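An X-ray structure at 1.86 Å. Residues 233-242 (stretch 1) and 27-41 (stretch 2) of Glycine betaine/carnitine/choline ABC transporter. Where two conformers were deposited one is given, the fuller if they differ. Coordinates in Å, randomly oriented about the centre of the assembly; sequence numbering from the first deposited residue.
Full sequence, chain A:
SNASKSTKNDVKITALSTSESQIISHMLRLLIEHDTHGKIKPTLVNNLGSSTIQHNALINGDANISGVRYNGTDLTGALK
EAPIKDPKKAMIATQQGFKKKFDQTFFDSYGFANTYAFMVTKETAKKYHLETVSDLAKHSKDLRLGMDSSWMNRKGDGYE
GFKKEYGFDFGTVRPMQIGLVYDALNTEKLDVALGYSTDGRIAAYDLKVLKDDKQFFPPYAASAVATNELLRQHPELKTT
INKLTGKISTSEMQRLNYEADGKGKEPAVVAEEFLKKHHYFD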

# COMPACT_ATOMS: atom_id res chain seq x y z
N GLN A 233 -20.63 -2.04 -18.49
CA GLN A 233 -20.35 -1.85 -19.90
C GLN A 233 -19.40 -2.92 -20.46
O GLN A 233 -19.60 -3.39 -21.58
CB GLN A 233 -19.79 -0.44 -20.12
CG GLN A 233 -19.46 -0.14 -21.57
CD GLN A 233 -19.40 1.35 -21.85
OE1 GLN A 233 -18.79 2.11 -21.10
NE2 GLN A 233 -20.05 1.77 -22.93
N HIS A 234 -18.37 -3.29 -19.69
CA HIS A 234 -17.38 -4.29 -20.11
C HIS A 234 -17.16 -5.34 -19.02
O HIS A 234 -16.14 -5.28 -18.31
CB HIS A 234 -16.04 -3.62 -20.42
CG HIS A 234 -16.12 -2.57 -21.48
ND1 HIS A 234 -16.21 -2.89 -22.82
CD2 HIS A 234 -16.12 -1.22 -21.41
CE1 HIS A 234 -16.29 -1.77 -23.53
NE2 HIS A 234 -16.24 -0.75 -22.69
N PRO A 235 -18.09 -6.31 -18.88
CA PRO A 235 -17.99 -7.33 -17.82
C PRO A 235 -16.64 -8.05 -17.76
O PRO A 235 -16.25 -8.49 -16.67
CB PRO A 235 -19.08 -8.34 -18.19
CG PRO A 235 -20.08 -7.54 -18.97
CD PRO A 235 -19.29 -6.51 -19.72
N GLU A 236 -15.96 -8.14 -18.90
CA GLU A 236 -14.67 -8.85 -19.02
C GLU A 236 -13.57 -8.23 -18.17
O GLU A 236 -12.60 -8.90 -17.79
CB GLU A 236 -14.23 -8.96 -20.50
CG GLU A 236 -14.00 -7.62 -21.26
CD GLU A 236 -15.26 -6.96 -21.84
OE1 GLU A 236 -16.39 -7.31 -21.45
OE2 GLU A 236 -15.10 -6.08 -22.71
N LEU A 237 -13.71 -6.93 -17.89
CA LEU A 237 -12.70 -6.20 -17.15
C LEU A 237 -12.66 -6.66 -15.71
O LEU A 237 -11.62 -6.57 -15.08
CB LEU A 237 -12.89 -4.69 -17.23
CG LEU A 237 -12.73 -4.05 -18.61
CD1 LEU A 237 -12.99 -2.55 -18.49
CD2 LEU A 237 -11.34 -4.35 -19.20
N LYS A 238 -13.80 -7.11 -15.18
CA LYS A 238 -13.81 -7.58 -13.79
C LYS A 238 -12.96 -8.85 -13.68
O LYS A 238 -12.21 -9.02 -12.71
CB LYS A 238 -15.24 -7.87 -13.36
CG LYS A 238 -15.40 -8.26 -11.90
CD LYS A 238 -16.92 -8.31 -11.60
CE LYS A 238 -17.26 -9.07 -10.34
NZ LYS A 238 -16.57 -8.47 -9.18
N THR A 239 -13.06 -9.72 -14.68
CA THR A 239 -12.22 -10.92 -14.76
C THR A 239 -10.75 -10.54 -14.91
O THR A 239 -9.88 -11.11 -14.23
CB THR A 239 -12.64 -11.78 -15.95
OG1 THR A 239 -13.99 -12.19 -15.77
CG2 THR A 239 -11.76 -13.01 -16.08
N THR A 240 -10.48 -9.58 -15.80
CA THR A 240 -9.11 -9.04 -15.97
C THR A 240 -8.51 -8.52 -14.66
O THR A 240 -7.43 -8.97 -14.21
CB THR A 240 -9.08 -7.99 -17.09
OG1 THR A 240 -9.38 -8.63 -18.34
CG2 THR A 240 -7.71 -7.37 -17.19
N ILE A 241 -9.20 -7.58 -14.02
CA ILE A 241 -8.69 -7.00 -12.77
C ILE A 241 -8.48 -8.09 -11.71
O ILE A 241 -7.44 -8.12 -11.06
CB ILE A 241 -9.59 -5.86 -12.28
CG1 ILE A 241 -9.59 -4.70 -13.31
CG2 ILE A 241 -9.17 -5.39 -10.86
CD1 ILE A 241 -10.83 -3.74 -13.22
N ASN A 242 -9.44 -9.01 -11.57
CA ASN A 242 -9.30 -10.12 -10.62
C ASN A 242 -8.12 -11.04 -10.87
O ASN A 242 -7.73 -11.77 -9.98
CB ASN A 242 -10.60 -10.92 -10.52
CG ASN A 242 -11.58 -10.33 -9.50
OD1 ASN A 242 -12.78 -10.24 -9.77
ND2 ASN A 242 -11.08 -9.93 -8.32
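Stretch 2 27-41: MLRLLIEHDTHGKIK

The apolar packing between the two stretches centres on Leu-237, whose CA-to-CB bond runs sideways to stretch 2 but whose m,t side chain brings its end closer. Its CD2 lies 3.8 Å from CG2 of Ile-32 and 4.2 Å from CD1 of Ile-40, so that one methyl group meets both a helical residue of stretch 2 and a residue beyond the turn that follows. The same Leu-237 CD2 also comes within 4.4 Å of Thr-36 CG2.

Stretch 2 is helical from Met-27, a selenomethionine, through Asp-35; this helix begins earlier in the chain. It passes the helix of stretch 1 at a closest axial distance of 9.8 Å, with an angle of 128° between the N-to-C directions. The two therefore run in broadly opposing directions but are strongly inclined, and the backbone register reflects this: Glu-236 is nearest Thr-36, Thr-240 nearest Ile-32 and Ile-241 nearest Leu-28, with the CA atoms of Thr-240 and Ile-32 6.6 Å apart. Toward the start of stretch 2 the apolar packing continues with Ile-241, whose CG1 lies 4.1 Å from CD2 of Leu-28.

After the helix, Thr-36 leaves helical phi/psi and opens a type I' turn to Lys-39, in which His-37 and Gly-38 both have positive phi. The Thr-36 side chain ties the turn to the helix: its OG1 donates to Ile-32 O (2.8 Å) and accepts from Ile-40 N (3.0 Å). Beyond the turn, the CA-to-CB bond of Ile-40 points toward stretch 1. Its CD1 sits over one face of the His-234 imidazole, 4.0 Å from the ring centroid and 13° off the ring normal, a CH-pi contact. On its own side, His-234 ND1 makes a weak hydrogen bond to Glu-236 OE2 at 3.4 Å.

Thr-240 carries the contact from apolar to polar. Its CA-to-CB bond points toward stretch 2, and its CG2 packs 3.8 Å from both CG of Leu-31 and CG1 of Ile-32, while its carbonyl O approaches Leu-31 CD2 to 3.6 Å. Its hydroxyl instead meets the carboxylate of Asp-35: Thr-240 OG1 donates to Asp-35 OD2 at 2.7 Å, the only hydrogen bond between the stretches. The polar edge thus rests on a single short link at the last residue of the stretch 2 helix, and apolar packing supplies most of the remaining contacts. In all, 431 Å² of surface is buried, summed over both sides.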

# COMPACT_ATOMS: atom_id res chain seq x y z
N MSE A 27 0.33 -1.67 -14.65
CA MSE A 27 0.14 -3.11 -14.75
C MSE A 27 -1.29 -3.39 -15.19
O MSE A 27 -1.50 -4.19 -16.11
CB MSE A 27 0.48 -3.77 -13.41
CG MSE A 27 0.59 -5.25 -13.43
SE MSE A 27 0.89 -5.86 -11.57
CE MSE A 27 2.70 -5.21 -11.22
N LEU A 28 -2.26 -2.65 -14.63
CA LEU A 28 -3.66 -2.77 -15.07
C LEU A 28 -3.80 -2.34 -16.51
O LEU A 28 -4.50 -2.99 -17.29
CB LEU A 28 -4.61 -1.95 -14.18
CG LEU A 28 -4.85 -2.50 -12.78
CD1 LEU A 28 -5.61 -1.46 -11.95
CD2 LEU A 28 -5.62 -3.82 -12.81
N ARG A 29 -3.11 -1.26 -16.89
CA ARG A 29 -3.23 -0.75 -18.26
C ARG A 29 -2.75 -1.81 -19.26
O ARG A 29 -3.42 -2.09 -20.28
CB ARG A 29 -2.43 0.56 -18.44
CG ARG A 29 -2.32 1.02 -19.90
CD ARG A 29 -1.43 2.26 -20.02
NE ARG A 29 -0.01 1.98 -19.71
CZ ARG A 29 0.88 1.52 -20.58
NH1 ARG A 29 0.53 1.27 -21.84
NH2 ARG A 29 2.13 1.31 -20.19
N LEU A 30 -1.58 -2.38 -18.97
CA LEU A 30 -0.99 -3.38 -19.85
C LEU A 30 -1.78 -4.67 -19.86
O LEU A 30 -1.89 -5.33 -20.90
CB LEU A 30 0.50 -3.61 -19.53
CG LEU A 30 1.45 -2.44 -19.80
CD1 LEU A 30 2.75 -2.60 -18.98
CD2 LEU A 30 1.79 -2.25 -21.33
N LEU A 31 -2.34 -5.04 -18.71
CA LEU A 31 -3.06 -6.29 -18.62
C LEU A 31 -4.38 -6.16 -19.38
O LEU A 31 -4.78 -7.09 -20.07
CB LEU A 31 -3.30 -6.65 -17.15
CG LEU A 31 -3.94 -7.99 -16.86
CD1 LEU A 31 -3.16 -9.15 -17.48
CD2 LEU A 31 -4.07 -8.15 -15.33
N ILE A 32 -5.04 -5.00 -19.28
CA ILE A 32 -6.27 -4.75 -20.05
C ILE A 32 -5.97 -4.75 -21.54
O ILE A 32 -6.69 -5.39 -22.33
CB ILE A 32 -6.96 -3.46 -19.60
CG1 ILE A 32 -7.52 -3.66 -18.17
CG2 ILE A 32 -8.05 -3.04 -20.61
CD1 ILE A 32 -7.80 -2.35 -17.45
N GLU A 33 -4.90 -4.07 -21.95
CA GLU A 33 -4.50 -4.15 -23.37
C GLU A 33 -4.32 -5.60 -23.79
O GLU A 33 -4.75 -6.00 -24.89
CB GLU A 33 -3.23 -3.35 -23.65
CG GLU A 33 -3.44 -1.85 -23.56
CD GLU A 33 -2.17 -1.04 -23.83
OE1 GLU A 33 -1.36 -1.46 -24.69
OE2 GLU A 33 -2.01 0.03 -23.19
N HIS A 34 -3.64 -6.37 -22.95
CA HIS A 34 -3.34 -7.77 -23.26
C HIS A 34 -4.62 -8.61 -23.39
O HIS A 34 -4.84 -9.26 -24.42
CB HIS A 34 -2.38 -8.39 -22.23
CG HIS A 34 -2.14 -9.87 -22.43
ND1 HIS A 34 -1.25 -10.36 -23.36
CD2 HIS A 34 -2.68 -10.95 -21.82
CE1 HIS A 34 -1.24 -11.68 -23.31
NE2 HIS A 34 -2.11 -12.06 -22.38
N ASP A 35 -5.47 -8.58 -22.36
CA ASP A 35 -6.68 -9.40 -22.37
C ASP A 35 -7.67 -9.03 -23.47
O ASP A 35 -8.41 -9.90 -23.94
CB ASP A 35 -7.38 -9.36 -21.02
CG ASP A 35 -6.71 -10.21 -19.98
OD1 ASP A 35 -5.66 -10.83 -20.25
OD2 ASP A 35 -7.25 -10.26 -18.86
N THR A 36 -7.69 -7.75 -23.87
CA THR A 36 -8.65 -7.28 -24.88
C THR A 36 -8.03 -7.22 -26.27
O THR A 36 -8.64 -6.71 -27.20
CB THR A 36 -9.26 -5.89 -24.53
OG1 THR A 36 -8.24 -4.88 -24.63
CG2 THR A 36 -9.84 -5.90 -23.09
N HIS A 37 -6.82 -7.74 -26.41
CA HIS A 37 -6.07 -7.71 -27.68
C HIS A 37 -6.02 -6.31 -28.29
O HIS A 37 -6.18 -6.16 -29.51
CB HIS A 37 -6.64 -8.72 -28.69
CG HIS A 37 -6.92 -10.06 -28.09
ND1 HIS A 37 -8.21 -10.52 -27.88
CD2 HIS A 37 -6.10 -11.04 -27.65
CE1 HIS A 37 -8.16 -11.72 -27.33
NE2 HIS A 37 -6.89 -12.07 -27.19
N GLY A 38 -5.79 -5.30 -27.46
CA GLY A 38 -5.69 -3.91 -27.93
C GLY A 38 -7.02 -3.19 -28.20
O GLY A 38 -7.03 -2.02 -28.56
N LYS A 39 -8.14 -3.87 -28.00
CA LYS A 39 -9.46 -3.24 -28.15
C LYS A 39 -9.70 -2.14 -27.11
O LYS A 39 -10.30 -1.11 -27.40
CB LYS A 39 -10.55 -4.29 -28.07
CG LYS A 39 -10.64 -5.14 -29.32
CD LYS A 39 -11.37 -6.44 -29.06
CE LYS A 39 -11.74 -7.13 -30.36
NZ LYS A 39 -12.67 -8.25 -30.07
N ILE A 40 -9.23 -2.36 -25.88
CA ILE A 40 -9.25 -1.31 -24.89
C ILE A 40 -7.80 -0.93 -24.54
O ILE A 40 -7.01 -1.78 -24.15
CB ILE A 40 -10.04 -1.74 -23.63
CG1 ILE A 40 -11.48 -2.13 -24.05
CG2 ILE A 40 -10.01 -0.63 -22.55
CD1 ILE A 40 -12.37 -2.67 -22.92
N LYS A 41 -7.50 0.36 -24.69
CA LYS A 41 -6.17 0.91 -24.43
C LYS A 41 -6.32 1.96 -23.34
O LYS A 41 -6.58 3.15 -23.63
CB LYS A 41 -5.56 1.53 -25.70
CG LYS A 41 -5.11 0.52 -26.74
CD LYS A 41 -4.55 1.19 -27.99
CE LYS A 41 -4.35 0.20 -29.13
NZ LYS A 41 -5.48 0.18 -30.14